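O-succinylhomoserine sulfhydrylase (Mycobacterium tuberculosis, PDB 3NDN) probably catalyses the pyridoxal 5'-phosphate-dependent formation of L-homocysteine from O-succinyl-L-homoserine and hydrogen sulfide, a step of methionine biosynthesis. Local coordinates at residues Q180-I185 and D316-Q321; A169-T174 and V200-F205; T207-Q212 and T276-V281. All coordinates share one frame; numbering follows the deposited sequence.

Interaction 1 (Q180-I185 and D316-Q321)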
ATOM      1  N   GLN A 180      15.878  26.501 -20.953  1.00 38.59           N
ATOM      2  CA  GLN A 180      14.704  27.331 -20.606  1.00 38.29           C
ATOM      3  C   GLN A 180      14.315  28.377 -21.687  1.00 38.39           C
ATOM      4  O   GLN A 180      13.954  29.521 -21.373  1.00 38.62           O
ATOM      5  CB  GLN A 180      14.827  27.927 -19.177  1.00 37.67           C
ATOM      6  CG  GLN A 180      15.385  26.928 -18.119  1.00 38.80           C
ATOM      7  CD  GLN A 180      15.064  27.262 -16.648  1.00 40.52           C
ATOM      8  OE1 GLN A 180      14.104  27.965 -16.347  1.00 42.78           O
ATOM      9  NE2 GLN A 180      15.859  26.711 -15.729  1.00 39.69           N
ATOM     10  N   SER A 181      14.402  27.949 -22.950  1.00 38.18           N
ATOM     11  CA  SER A 181      13.908  28.698 -24.110  0.70 38.50           C
ATOM     12  C   SER A 181      12.384  28.582 -24.166  1.00 38.16           C
ATOM     13  O   SER A 181      11.831  27.529 -23.801  1.00 37.46           O
ATOM     14  CB  SER A 181      14.547  28.114 -25.382  0.70 39.01           C
ATOM     15  OG  SER A 181      14.003  28.666 -26.571  0.70 40.63           O
ATOM     16  N   LEU A 182      11.700  29.638 -24.621  1.00 37.93           N
ATOM     17  CA  LEU A 182      10.223  29.640 -24.681  1.00 37.16           C
ATOM     18  C   LEU A 182       9.617  29.518 -26.093  1.00 37.40           C
ATOM     19  O   LEU A 182      10.254  29.871 -27.091  1.00 38.20           O
ATOM     20  CB  LEU A 182       9.643  30.897 -23.987  1.00 37.16           C
ATOM     21  CG  LEU A 182      10.135  31.346 -22.600  1.00 36.92           C
ATOM     22  CD1 LEU A 182       9.215  32.406 -22.017  1.00 36.97           C
ATOM     23  CD2 LEU A 182      10.264  30.204 -21.617  1.00 35.86           C
ATOM     24  N   VAL A 183       8.377  29.022 -26.155  1.00 36.73           N
ATOM     25  CA  VAL A 183       7.555  29.029 -27.374  1.00 36.74           C
ATOM     26  C   VAL A 183       6.332  29.942 -27.127  1.00 36.53           C
ATOM     27  O   VAL A 183       5.727  29.880 -26.056  1.00 35.99           O
ATOM     28  CB  VAL A 183       7.088  27.593 -27.747  1.00 36.38           C
ATOM     29  CG1 VAL A 183       6.179  27.604 -28.975  1.00 36.32           C
ATOM     30  CG2 VAL A 183       8.298  26.669 -27.979  1.00 36.42           C
ATOM     31  N   ASP A 184       5.994  30.803 -28.095  1.00 36.54           N
ATOM     32  CA  ASP A 184       4.838  31.717 -27.979  1.00 36.73           C
ATOM     33  C   ASP A 184       3.530  30.926 -28.197  1.00 36.26           C
ATOM     34  O   ASP A 184       3.159  30.660 -29.344  1.00 36.47           O
ATOM     35  CB  ASP A 184       4.969  32.851 -29.021  1.00 37.75           C
ATOM     36  CG  ASP A 184       4.020  34.034 -28.771  1.00 39.22           C
ATOM     37  OD1 ASP A 184       2.867  33.846 -28.350  1.00 39.05           O
ATOM     38  OD2 ASP A 184       4.419  35.185 -29.063  1.00 41.93           O
ATOM     39  N   ILE A 185       2.836  30.562 -27.118  1.00 35.08           N
ATOM     40  CA  ILE A 185       1.671  29.635 -27.224  1.00 35.03           C
ATOM     41  C   ILE A 185       0.534  30.174 -28.126  1.00 35.96           C
ATOM     42  O   ILE A 185       0.098  29.479 -29.052  1.00 36.26           O
ATOM     43  CB  ILE A 185       1.123  29.191 -25.826  1.00 34.49           C
ATOM     44  CG1 ILE A 185       2.197  28.455 -25.014  1.00 32.74           C
ATOM     45  CG2 ILE A 185      -0.140  28.295 -25.956  1.00 34.38           C
ATOM     46  CD1 ILE A 185       1.838  28.303 -23.500  1.00 33.98           C
ATOM     47  N   ASP A 316       9.679  39.339 -21.515  1.00 38.98           N
ATOM     48  CA  ASP A 316       8.352  39.901 -21.777  1.00 39.38           C
ATOM     49  C   ASP A 316       7.325  38.814 -22.128  1.00 38.41           C
ATOM     50  O   ASP A 316       6.177  38.901 -21.701  1.00 37.52           O
ATOM     51  CB  ASP A 316       8.390  40.997 -22.852  1.00 40.87           C
ATOM     52  CG  ASP A 316       9.040  42.300 -22.356  1.00 43.74           C
ATOM     53  OD1 ASP A 316       9.173  42.515 -21.123  1.00 45.15           O
ATOM     54  OD2 ASP A 316       9.410  43.128 -23.216  1.00 48.12           O
ATOM     55  N   LEU A 317       7.746  37.805 -22.898  1.00 37.77           N
ATOM     56  CA  LEU A 317       6.885  36.657 -23.224  1.00 37.13           C
ATOM     57  C   LEU A 317       6.571  35.797 -21.991  1.00 36.42           C
ATOM     58  O   LEU A 317       5.438  35.342 -21.822  1.00 36.50           O
ATOM     59  CB  LEU A 317       7.504  35.795 -24.344  1.00 37.01           C
ATOM     60  CG  LEU A 317       6.798  34.464 -24.668  1.00 36.39           C
ATOM     61  CD1 LEU A 317       5.342  34.678 -25.108  1.00 36.90           C
ATOM     62  CD2 LEU A 317       7.572  33.657 -25.719  1.00 35.45           C
ATOM     63  N   ALA A 318       7.570  35.569 -21.144  1.00 36.22           N
ATOM     64  CA  ALA A 318       7.361  34.858 -19.865  1.00 36.18           C
ATOM     65  C   ALA A 318       6.289  35.535 -18.996  1.00 36.40           C
ATOM     66  O   ALA A 318       5.404  34.857 -18.434  1.00 35.90           O
ATOM     67  CB  ALA A 318       8.672  34.731 -19.101  1.00 35.90           C
ATOM     68  N   LYS A 319       6.347  36.865 -18.921  1.00 36.98           N
ATOM     69  CA  LYS A 319       5.359  37.651 -18.141  1.00 37.75           C
ATOM     70  C   LYS A 319       3.957  37.626 -18.768  1.00 38.05           C
ATOM     71  O   LYS A 319       2.963  37.739 -18.050  1.00 38.48           O
ATOM     72  CB  LYS A 319       5.821  39.107 -17.927  1.00 38.45           C
ATOM     73  CG  LYS A 319       7.075  39.296 -17.035  1.00 39.95           C
ATOM     74  CD  LYS A 319       6.826  39.055 -15.534  1.00 43.37           C
ATOM     75  CE  LYS A 319       6.132  40.231 -14.854  1.00 44.75           C
ATOM     76  NZ  LYS A 319       5.969  39.992 -13.387  1.00 46.23           N
ATOM     77  N   ARG A 320       3.890  37.464 -20.091  1.00 38.46           N
ATOM     78  CA  ARG A 320       2.626  37.388 -20.832  1.00 39.14           C
ATOM     79  C   ARG A 320       1.868  36.074 -20.590  1.00 37.77           C
ATOM     80  O   ARG A 320       0.653  36.088 -20.447  1.00 37.98           O
ATOM     81  CB  ARG A 320       2.861  37.523 -22.349  1.00 39.93           C
ATOM     82  CG  ARG A 320       2.840  38.916 -22.901  1.00 44.14           C
ATOM     83  CD  ARG A 320       2.328  38.960 -24.361  1.00 47.29           C
ATOM     84  NE  ARG A 320       3.076  38.144 -25.329  1.00 49.53           N
ATOM     85  CZ  ARG A 320       4.267  38.462 -25.848  1.00 51.21           C
ATOM     86  NH1 ARG A 320       4.900  39.568 -25.473  1.00 52.07           N
ATOM     87  NH2 ARG A 320       4.839  37.661 -26.736  1.00 51.34           N
ATOM     88  N   GLN A 321       2.578  34.946 -20.553  1.00 36.61           N
ATOM     89  CA  GLN A 321       1.914  33.623 -20.520  1.00 35.36           C
ATOM     90  C   GLN A 321       2.132  32.762 -19.252  1.00 34.40           C
ATOM     91  O   GLN A 321       1.474  31.720 -19.095  1.00 34.11           O
ATOM     92  CB  GLN A 321       2.222  32.812 -21.798  1.00 35.75           C
ATOM     93  CG  GLN A 321       3.643  32.263 -21.930  1.00 34.61           C
ATOM     94  CD  GLN A 321       3.903  31.581 -23.280  1.00 35.27           C
ATOM     95  OE1 GLN A 321       3.191  31.815 -24.260  1.00 35.18           O
ATOM     96  NE2 GLN A 321       4.934  30.741 -23.332  1.00 34.23           N
TER
HETATM   97  O   HOH W   1       1.095  33.126 -25.512  1.00 24.38           O
HETATM   98  O   HOH W   2       1.697  35.499 -26.641  1.00 37.80           O
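A helix N-cap and a side-chain carboxamide hydrogen-bonded twice to loop backbone meet in this contact of a fold-type I PLP enzyme. The segment Q180-I185 runs from the loop after strand 169-173 into helix 185-194, with D184 at the N-cap, while D316-Q321 forms most of a short helix between strands 301-305 and 328-333 of the smaller sheet. Q321 reaches across obliquely to I185. Its CG takes the crowded position between backbone N and carbonyl carbon (chi1 72°), and the chain beyond runs extended, so that the carboxamide meets the backbone of the loop. There it behaves like a peptide group: NE2 donates to V183 O at 3.0 Å, nearly straight and close to the amide plane, and OE1 takes I185 N at 3.1 Å on a lone pair. These two bonds fix the flip of the amide, a water donates a further bond to OE1, and glutamine suits the place because it offers donor and acceptor side by side. The I185 CG1 branch lies 3.6 Å from Q321 OE1, lining the amide with hydrocarbon.

One turn back, L317 has CG anti to its backbone N and spreads its two methyls over the loop. CD2 meets L182 CB at 3.9 Å, and CD1 rests against the carboxylate carbon D184 CG. The single methyl of A318 lets L182 CD1 come close to the helix backbone, 3.7 Å from A318 N. L182 also touches T174 and P175. D184 OD1 makes a weak cap to A187 N, whereas OD2 lies at the guanidinium edge of R320 in a salt bridge whose hydrogen bond from NH2 is long and weak, the two planes turned 37° apart. A water bridges the same two side chains: it donates to D184 OD1 at 2.6 Å and accepts from R320 NE at 3.3 Å.

Interaction 2 (A169-T174 and V200-F205)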
ATOM      1  N   ALA A 169      -0.976  17.289 -36.452  1.00 38.29           N
ATOM      2  CA  ALA A 169      -0.580  17.582 -35.064  1.00 37.69           C
ATOM      3  C   ALA A 169       0.616  18.525 -34.949  1.00 37.16           C
ATOM      4  O   ALA A 169       1.470  18.562 -35.830  1.00 37.22           O
ATOM      5  CB  ALA A 169      -0.319  16.281 -34.281  1.00 36.54           C
ATOM      6  N   VAL A 170       0.637  19.289 -33.849  1.00 36.55           N
ATOM      7  CA  VAL A 170       1.759  20.136 -33.431  1.00 35.96           C
ATOM      8  C   VAL A 170       2.130  19.757 -31.971  1.00 35.74           C
ATOM      9  O   VAL A 170       1.236  19.607 -31.127  1.00 35.47           O
ATOM     10  CB  VAL A 170       1.369  21.634 -33.532  1.00 36.59           C
ATOM     11  CG1 VAL A 170       2.284  22.535 -32.679  1.00 36.67           C
ATOM     12  CG2 VAL A 170       1.368  22.102 -35.019  1.00 36.32           C
ATOM     13  N   PHE A 171       3.423  19.589 -31.680  1.00 35.39           N
ATOM     14  CA  PHE A 171       3.887  19.238 -30.308  1.00 35.01           C
ATOM     15  C   PHE A 171       5.071  20.123 -29.868  1.00 35.11           C
ATOM     16  O   PHE A 171       6.025  20.276 -30.622  1.00 35.06           O
ATOM     17  CB  PHE A 171       4.297  17.753 -30.248  1.00 34.48           C
ATOM     18  CG  PHE A 171       4.793  17.296 -28.882  1.00 34.65           C
ATOM     19  CD1 PHE A 171       3.911  17.135 -27.822  1.00 34.64           C
ATOM     20  CD2 PHE A 171       6.148  17.052 -28.658  1.00 35.87           C
ATOM     21  CE1 PHE A 171       4.367  16.729 -26.549  1.00 35.04           C
ATOM     22  CE2 PHE A 171       6.612  16.633 -27.392  1.00 37.09           C
ATOM     23  CZ  PHE A 171       5.715  16.475 -26.338  1.00 34.44           C
ATOM     24  N   PHE A 172       5.015  20.690 -28.652  1.00 34.26           N
ATOM     25  CA  PHE A 172       6.172  21.394 -28.050  1.00 34.38           C
ATOM     26  C   PHE A 172       6.100  21.424 -26.506  1.00 33.95           C
ATOM     27  O   PHE A 172       5.035  21.164 -25.940  1.00 33.19           O
ATOM     28  CB  PHE A 172       6.340  22.829 -28.608  1.00 34.50           C
ATOM     29  CG  PHE A 172       5.144  23.752 -28.369  1.00 34.68           C
ATOM     30  CD1 PHE A 172       5.029  24.491 -27.192  1.00 33.24           C
ATOM     31  CD2 PHE A 172       4.160  23.908 -29.351  1.00 34.91           C
ATOM     32  CE1 PHE A 172       3.930  25.348 -26.968  1.00 34.99           C
ATOM     33  CE2 PHE A 172       3.052  24.759 -29.148  1.00 34.58           C
ATOM     34  CZ  PHE A 172       2.933  25.488 -27.950  1.00 33.07           C
ATOM     35  N   GLU A 173       7.237  21.719 -25.865  1.00 34.17           N
ATOM     36  CA  GLU A 173       7.331  22.028 -24.422  1.00 34.78           C
ATOM     37  C   GLU A 173       7.742  23.494 -24.259  1.00 34.85           C
ATOM     38  O   GLU A 173       8.522  24.005 -25.073  1.00 35.22           O
ATOM     39  CB  GLU A 173       8.420  21.187 -23.736  1.00 34.78           C
ATOM     40  CG  GLU A 173       8.266  19.665 -23.819  1.00 37.96           C
ATOM     41  CD  GLU A 173       9.587  18.922 -23.560  1.00 43.08           C
ATOM     42  OE1 GLU A 173      10.466  19.463 -22.833  1.00 45.15           O
ATOM     43  OE2 GLU A 173       9.748  17.796 -24.087  1.00 43.02           O
ATOM     44  N   THR A 174       7.231  24.162 -23.215  1.00 34.15           N
ATOM     45  CA  THR A 174       7.689  25.520 -22.849  1.00 34.20           C
ATOM     46  C   THR A 174       7.502  25.794 -21.343  1.00 33.50           C
ATOM     47  O   THR A 174       6.440  25.502 -20.801  1.00 32.78           O
ATOM     48  CB  THR A 174       7.034  26.653 -23.721  1.00 34.51           C
ATOM     49  OG1 THR A 174       7.616  27.924 -23.388  1.00 34.76           O
ATOM     50  CG2 THR A 174       5.513  26.728 -23.532  1.00 34.48           C
ATOM     51  N   VAL A 200      -0.788  19.985 -29.216  1.00 34.27           N
ATOM     52  CA  VAL A 200      -0.501  19.222 -27.970  1.00 33.47           C
ATOM     53  C   VAL A 200       0.621  19.923 -27.188  1.00 33.42           C
ATOM     54  O   VAL A 200       1.749  20.014 -27.673  1.00 33.28           O
ATOM     55  CB  VAL A 200      -0.111  17.714 -28.242  1.00 33.54           C
ATOM     56  CG1 VAL A 200       0.065  16.914 -26.915  1.00 32.72           C
ATOM     57  CG2 VAL A 200      -1.149  17.017 -29.114  1.00 34.19           C
ATOM     58  N   LEU A 201       0.289  20.432 -25.992  1.00 33.02           N
ATOM     59  CA  LEU A 201       1.244  21.079 -25.080  1.00 32.69           C
ATOM     60  C   LEU A 201       1.664  20.129 -23.948  1.00 32.78           C
ATOM     61  O   LEU A 201       0.805  19.601 -23.257  1.00 31.84           O
ATOM     62  CB  LEU A 201       0.610  22.340 -24.444  1.00 32.53           C
ATOM     63  CG  LEU A 201       1.384  23.088 -23.345  1.00 31.94           C
ATOM     64  CD1 LEU A 201       2.619  23.798 -23.921  1.00 32.96           C
ATOM     65  CD2 LEU A 201       0.486  24.107 -22.577  1.00 29.35           C
ATOM     66  N   ASP A 202       2.975  19.932 -23.781  1.00 33.35           N
ATOM     67  CA  ASP A 202       3.572  19.224 -22.626  1.00 34.93           C
ATOM     68  C   ASP A 202       3.894  20.298 -21.582  1.00 35.10           C
ATOM     69  O   ASP A 202       4.794  21.112 -21.792  1.00 35.70           O
ATOM     70  CB  ASP A 202       4.832  18.458 -23.110  1.00 35.13           C
ATOM     71  CG  ASP A 202       5.674  17.861 -21.977  1.00 37.37           C
ATOM     72  OD1 ASP A 202       5.642  18.364 -20.829  1.00 39.57           O
ATOM     73  OD2 ASP A 202       6.406  16.876 -22.257  1.00 37.86           O
ATOM     74  N   ASN A 203       3.127  20.315 -20.483  1.00 35.35           N
ATOM     75  CA  ASN A 203       3.153  21.400 -19.486  1.00 35.44           C
ATOM     76  C   ASN A 203       3.837  21.022 -18.151  1.00 35.38           C
ATOM     77  O   ASN A 203       3.535  21.612 -17.107  1.00 34.46           O
ATOM     78  CB  ASN A 203       1.712  21.896 -19.213  1.00 34.92           C
ATOM     79  CG  ASN A 203       1.669  23.294 -18.607  1.00 36.35           C
ATOM     80  OD1 ASN A 203       2.474  24.162 -18.957  1.00 38.32           O
ATOM     81  ND2 ASN A 203       0.732  23.517 -17.683  1.00 36.96           N
ATOM     82  N   VAL A 204       4.778  20.077 -18.207  1.00 36.09           N
ATOM     83  CA  VAL A 204       5.414  19.503 -16.997  1.00 36.97           C
ATOM     84  C   VAL A 204       6.280  20.504 -16.200  1.00 38.05           C
ATOM     85  O   VAL A 204       6.173  20.571 -14.971  1.00 37.72           O
ATOM     86  CB  VAL A 204       6.207  18.199 -17.324  1.00 36.93           C
ATOM     87  CG1 VAL A 204       6.838  17.611 -16.064  1.00 37.23           C
ATOM     88  CG2 VAL A 204       5.276  17.159 -17.963  1.00 36.72           C
ATOM     89  N   PHE A 205       7.124  21.268 -16.901  1.00 39.18           N
ATOM     90  CA  PHE A 205       7.976  22.314 -16.308  1.00 40.55           C
ATOM     91  C   PHE A 205       7.189  23.354 -15.485  1.00 40.73           C
ATOM     92  O   PHE A 205       7.567  23.685 -14.353  1.00 40.82           O
ATOM     93  CB  PHE A 205       8.751  23.007 -17.440  1.00 41.80           C
ATOM     94  CG  PHE A 205       9.957  23.813 -16.990  1.00 43.93           C
ATOM     95  CD1 PHE A 205      11.241  23.264 -17.056  1.00 45.09           C
ATOM     96  CD2 PHE A 205       9.812  25.128 -16.543  1.00 45.70           C
ATOM     97  CE1 PHE A 205      12.361  24.003 -16.672  1.00 45.92           C
ATOM     98  CE2 PHE A 205      10.935  25.888 -16.155  1.00 47.42           C
ATOM     99  CZ  PHE A 205      12.211  25.316 -16.221  1.00 46.79           C
TER
HETATM  100  O   HOH W   3       5.803  23.631 -18.969  1.00 31.11           O
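F171 and D202 both hold CG anti to the backbone N (chi1 180° and 171°), which lays ring and carboxylate side by side, pointing the same way, on the sheet face they share with E173 and V200. F172 instead has CG in the crowded position between N and carbonyl carbon (chi1 60°), a choice that brings its ring across L201 on the face of F172 and L201. The backbones beneath are parallel neighbours. V200 N donates to V170 O at 2.8 Å, nearly along the C=O axis, and D202 N to F172 O at 3.2 Å; the bond from F172 N to V200 O is weak. On the face of F171 and D202, the F171 edge receives V200 CG1 in its plane, and F171 CE1 comes to 3.9 Å from D202 CB. E173 runs extended alongside D202, its CG 3.7 Å from D202 CG. Two carboxylates so near would tend to raise each other's proton affinity, yet E173 OE2 accepts from F130 N, and D202 OD2 lies close to the pyridine N1 of the cofactor-modified residue at position 227. An aspartate here is consistent with the fold-type I arrangement, in which it stabilises a protonated pyridine ring. Its other oxygen, OD1, takes V204 N in an Asx turn just past the strand, which holds the carboxylate. Beside L201, F172 CE1 meets L201 CD1 at 3.7 Å.

Strands 169-173 and 198-202 with helix 185-194 form a beta-alpha-beta unit: that helix packs on V170, F172 and T174, helix 131-143 lies over F171, E173 and D202, and strands 122-126 and 220-224 flank the pair.

Interaction 3 (T207-Q212 and T276-V281); sequences TPLLQQ and TLAIRV
This is a mainly apolar contact between a short, loosely hydrogen-bonded helical turn, 207-210, just after strand 198-202, and the first turn of the long helix 277-296. No hydrogen bond crosses it. L209 carries it, with CG anti to its carbonyl carbon and both methyls turned to the helix. CD2 wedges over A278, only 3.2 Å from its CA and so tighter than normal van der Waals contact, which the small alanine side chain permits; the same methyl lies 3.6 Å from V281 CB. L209 CD1 meets L277 CD2 at 3.8 Å, the two leucines crossing obliquely.

The turn bearing L209 is shaped by an ST turn, in which T207 OG1 accepts L209 N at 3.2 Å. Threonine serves both sides of this geometry, since OG1 also faces V281 CG1 tip to tip. L210 approaches that methyl in the same manner, its CG 4.0 Å from V281 CG1, so V281 CG1 meets both side chains. Away from this patch, R280 NE donates straight to T276 OG1 at 2.8 Å, in the guanidinium plane, and I279 and R280 pack on H283 and I279 of the second subunit.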
ATOM      1  N   THR A 207       3.668  23.335 -14.513  1.00 40.46           N
ATOM      2  CA  THR A 207       2.490  22.880 -13.741  1.00 40.57           C
ATOM      3  C   THR A 207       1.233  23.708 -14.085  1.00 40.97           C
ATOM      4  O   THR A 207       1.352  24.840 -14.573  1.00 41.05           O
ATOM      5  CB  THR A 207       2.706  22.912 -12.182  1.00 40.92           C
ATOM      6  OG1 THR A 207       2.388  24.220 -11.675  1.00 40.19           O
ATOM      7  CG2 THR A 207       4.148  22.539 -11.791  1.00 41.17           C
ATOM      8  N   PRO A 208       0.025  23.158 -13.817  1.00 40.85           N
ATOM      9  CA  PRO A 208      -1.230  23.904 -14.057  1.00 40.88           C
ATOM     10  C   PRO A 208      -1.401  25.150 -13.184  1.00 41.09           C
ATOM     11  O   PRO A 208      -2.315  25.966 -13.409  1.00 41.85           O
ATOM     12  CB  PRO A 208      -2.338  22.877 -13.746  1.00 40.94           C
ATOM     13  CG  PRO A 208      -1.674  21.728 -13.083  1.00 40.80           C
ATOM     14  CD  PRO A 208      -0.222  21.743 -13.474  1.00 40.60           C
ATOM     15  N   LEU A 209      -0.521  25.320 -12.211  1.00 39.80           N
ATOM     16  CA  LEU A 209      -0.638  26.464 -11.337  1.00 39.46           C
ATOM     17  C   LEU A 209       0.013  27.720 -11.936  1.00 38.38           C
ATOM     18  O   LEU A 209      -0.383  28.840 -11.595  1.00 38.63           O
ATOM     19  CB  LEU A 209      -0.077  26.139  -9.955  1.00 39.67           C
ATOM     20  CG  LEU A 209      -1.006  25.412  -8.972  1.00 41.84           C
ATOM     21  CD1 LEU A 209      -1.648  24.149  -9.543  1.00 41.19           C
ATOM     22  CD2 LEU A 209      -0.240  25.087  -7.725  1.00 43.51           C
ATOM     23  N   LEU A 210       1.001  27.540 -12.813  1.00 36.45           N
ATOM     24  CA  LEU A 210       1.763  28.698 -13.331  1.00 35.29           C
ATOM     25  C   LEU A 210       1.539  29.049 -14.813  1.00 35.31           C
ATOM     26  O   LEU A 210       1.910  30.140 -15.244  1.00 35.64           O
ATOM     27  CB  LEU A 210       3.258  28.556 -13.034  1.00 34.54           C
ATOM     28  CG  LEU A 210       3.698  28.296 -11.587  1.00 33.45           C
ATOM     29  CD1 LEU A 210       5.207  28.229 -11.517  1.00 31.22           C
ATOM     30  CD2 LEU A 210       3.144  29.362 -10.613  1.00 31.77           C
ATOM     31  N   GLN A 211       0.943  28.135 -15.575  1.00 35.41           N
ATOM     32  CA  GLN A 211       0.709  28.315 -17.025  1.00 35.48           C
ATOM     33  C   GLN A 211      -0.526  27.506 -17.449  1.00 36.40           C
ATOM     34  O   GLN A 211      -0.585  26.291 -17.209  1.00 35.71           O
ATOM     35  CB  GLN A 211       1.940  27.860 -17.824  1.00 35.61           C
ATOM     36  CG  GLN A 211       1.843  28.057 -19.343  1.00 34.87           C
ATOM     37  CD  GLN A 211       3.181  27.881 -20.035  1.00 35.44           C
ATOM     38  OE1 GLN A 211       3.813  28.855 -20.437  1.00 35.83           O
ATOM     39  NE2 GLN A 211       3.620  26.633 -20.182  1.00 34.29           N
ATOM     40  N   GLN A 212      -1.503  28.171 -18.071  1.00 37.38           N
ATOM     41  CA  GLN A 212      -2.767  27.507 -18.460  1.00 39.04           C
ATOM     42  C   GLN A 212      -3.084  27.570 -19.965  1.00 39.73           C
ATOM     43  O   GLN A 212      -3.423  28.630 -20.509  1.00 39.74           O
ATOM     44  CB  GLN A 212      -3.931  28.034 -17.606  1.00 39.53           C
ATOM     45  CG  GLN A 212      -3.874  27.496 -16.176  1.00 42.09           C
ATOM     46  CD  GLN A 212      -5.103  27.806 -15.363  1.00 46.75           C
ATOM     47  OE1 GLN A 212      -5.346  28.964 -15.007  1.00 49.04           O
ATOM     48  NE2 GLN A 212      -5.888  26.763 -15.038  1.00 47.53           N
ATOM     49  N   THR A 276      -2.270  19.101  -1.918  1.00 27.02           N
ATOM     50  CA  THR A 276      -1.222  20.056  -1.483  1.00 27.55           C
ATOM     51  C   THR A 276      -0.458  20.763  -2.616  1.00 27.38           C
ATOM     52  O   THR A 276       0.491  21.548  -2.353  1.00 27.71           O
ATOM     53  CB  THR A 276      -0.172  19.383  -0.543  1.00 27.81           C
ATOM     54  OG1 THR A 276       0.418  18.266  -1.220  1.00 26.83           O
ATOM     55  CG2 THR A 276      -0.801  18.913   0.768  1.00 29.24           C
ATOM     56  N   LEU A 277      -0.859  20.533  -3.864  1.00 27.15           N
ATOM     57  CA  LEU A 277      -0.114  21.081  -5.017  1.00 27.42           C
ATOM     58  C   LEU A 277       0.032  22.606  -4.962  1.00 27.63           C
ATOM     59  O   LEU A 277       1.145  23.145  -5.150  1.00 26.58           O
ATOM     60  CB  LEU A 277      -0.731  20.632  -6.361  1.00 27.07           C
ATOM     61  CG  LEU A 277      -0.057  20.951  -7.723  1.00 27.39           C
ATOM     62  CD1 LEU A 277       1.316  20.307  -7.879  1.00 28.46           C
ATOM     63  CD2 LEU A 277      -0.951  20.526  -8.871  1.00 26.22           C
ATOM     64  N   ALA A 278      -1.082  23.297  -4.693  1.00 28.08           N
ATOM     65  CA  ALA A 278      -1.086  24.772  -4.644  1.00 28.52           C
ATOM     66  C   ALA A 278      -0.044  25.382  -3.700  1.00 28.76           C
ATOM     67  O   ALA A 278       0.771  26.228  -4.131  1.00 27.99           O
ATOM     68  CB  ALA A 278      -2.505  25.306  -4.314  1.00 28.89           C
ATOM     69  N   ILE A 279      -0.055  24.968  -2.420  1.00 29.25           N
ATOM     70  CA  ILE A 279       0.930  25.492  -1.451  1.00 29.71           C
ATOM     71  C   ILE A 279       2.386  25.036  -1.698  1.00 29.45           C
ATOM     72  O   ILE A 279       3.325  25.816  -1.473  1.00 29.55           O
ATOM     73  CB  ILE A 279       0.515  25.295   0.043  1.00 30.40           C
ATOM     74  CG1 ILE A 279       0.395  23.802   0.408  1.00 28.88           C
ATOM     75  CG2 ILE A 279      -0.775  26.103   0.368  1.00 31.58           C
ATOM     76  CD1 ILE A 279       0.264  23.562   1.949  1.00 32.76           C
ATOM     77  N   ARG A 280       2.567  23.798  -2.159  1.00 29.33           N
ATOM     78  CA  ARG A 280       3.911  23.301  -2.562  1.00 29.47           C
ATOM     79  C   ARG A 280       4.529  24.096  -3.736  1.00 29.69           C
ATOM     80  O   ARG A 280       5.702  24.557  -3.660  1.00 28.90           O
ATOM     81  CB  ARG A 280       3.855  21.793  -2.874  1.00 29.28           C
ATOM     82  CG  ARG A 280       3.687  20.904  -1.616  1.00 28.41           C
ATOM     83  CD  ARG A 280       3.825  19.413  -1.935  1.00 29.44           C
ATOM     84  NE  ARG A 280       2.741  18.846  -2.761  1.00 28.93           N
ATOM     85  CZ  ARG A 280       2.847  18.599  -4.074  1.00 27.68           C
ATOM     86  NH1 ARG A 280       3.970  18.896  -4.720  1.00 25.75           N
ATOM     87  NH2 ARG A 280       1.834  18.072  -4.750  1.00 25.68           N
ATOM     88  N   VAL A 281       3.751  24.291  -4.805  1.00 29.74           N
ATOM     89  CA  VAL A 281       4.247  25.098  -5.945  1.00 30.35           C
ATOM     90  C   VAL A 281       4.527  26.561  -5.543  1.00 30.89           C
ATOM     91  O   VAL A 281       5.618  27.091  -5.833  1.00 30.21           O
ATOM     92  CB  VAL A 281       3.336  24.994  -7.216  1.00 30.26           C
ATOM     93  CG1 VAL A 281       3.817  25.959  -8.311  1.00 30.63           C
ATOM     94  CG2 VAL A 281       3.328  23.576  -7.744  1.00 30.78           C
TER

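In the fold
Along the chain interactions 1 and 2 interlace, since 180-185 lies between the two strands of interaction 2, while interaction 3 is nested inside the loop closed by interaction 1. Centres lie about 13 Å apart for interactions 1 and 2, and about 17 Å for interaction 3 from either. Interaction 2 is in the seven-stranded sheet beside the cofactor. Hydrogen bonds from its strand ends reach the other two: T174 OG1 probably takes V183 N of interaction 1, and T174 O and N203 OD1 probably take Q211 NE2 of interaction 3. The C-terminal ends of these strands thereby reach the segments 180-185 and 207-212, which pack in turn on helices 315-321 and 277-296, the latter touching the second subunit.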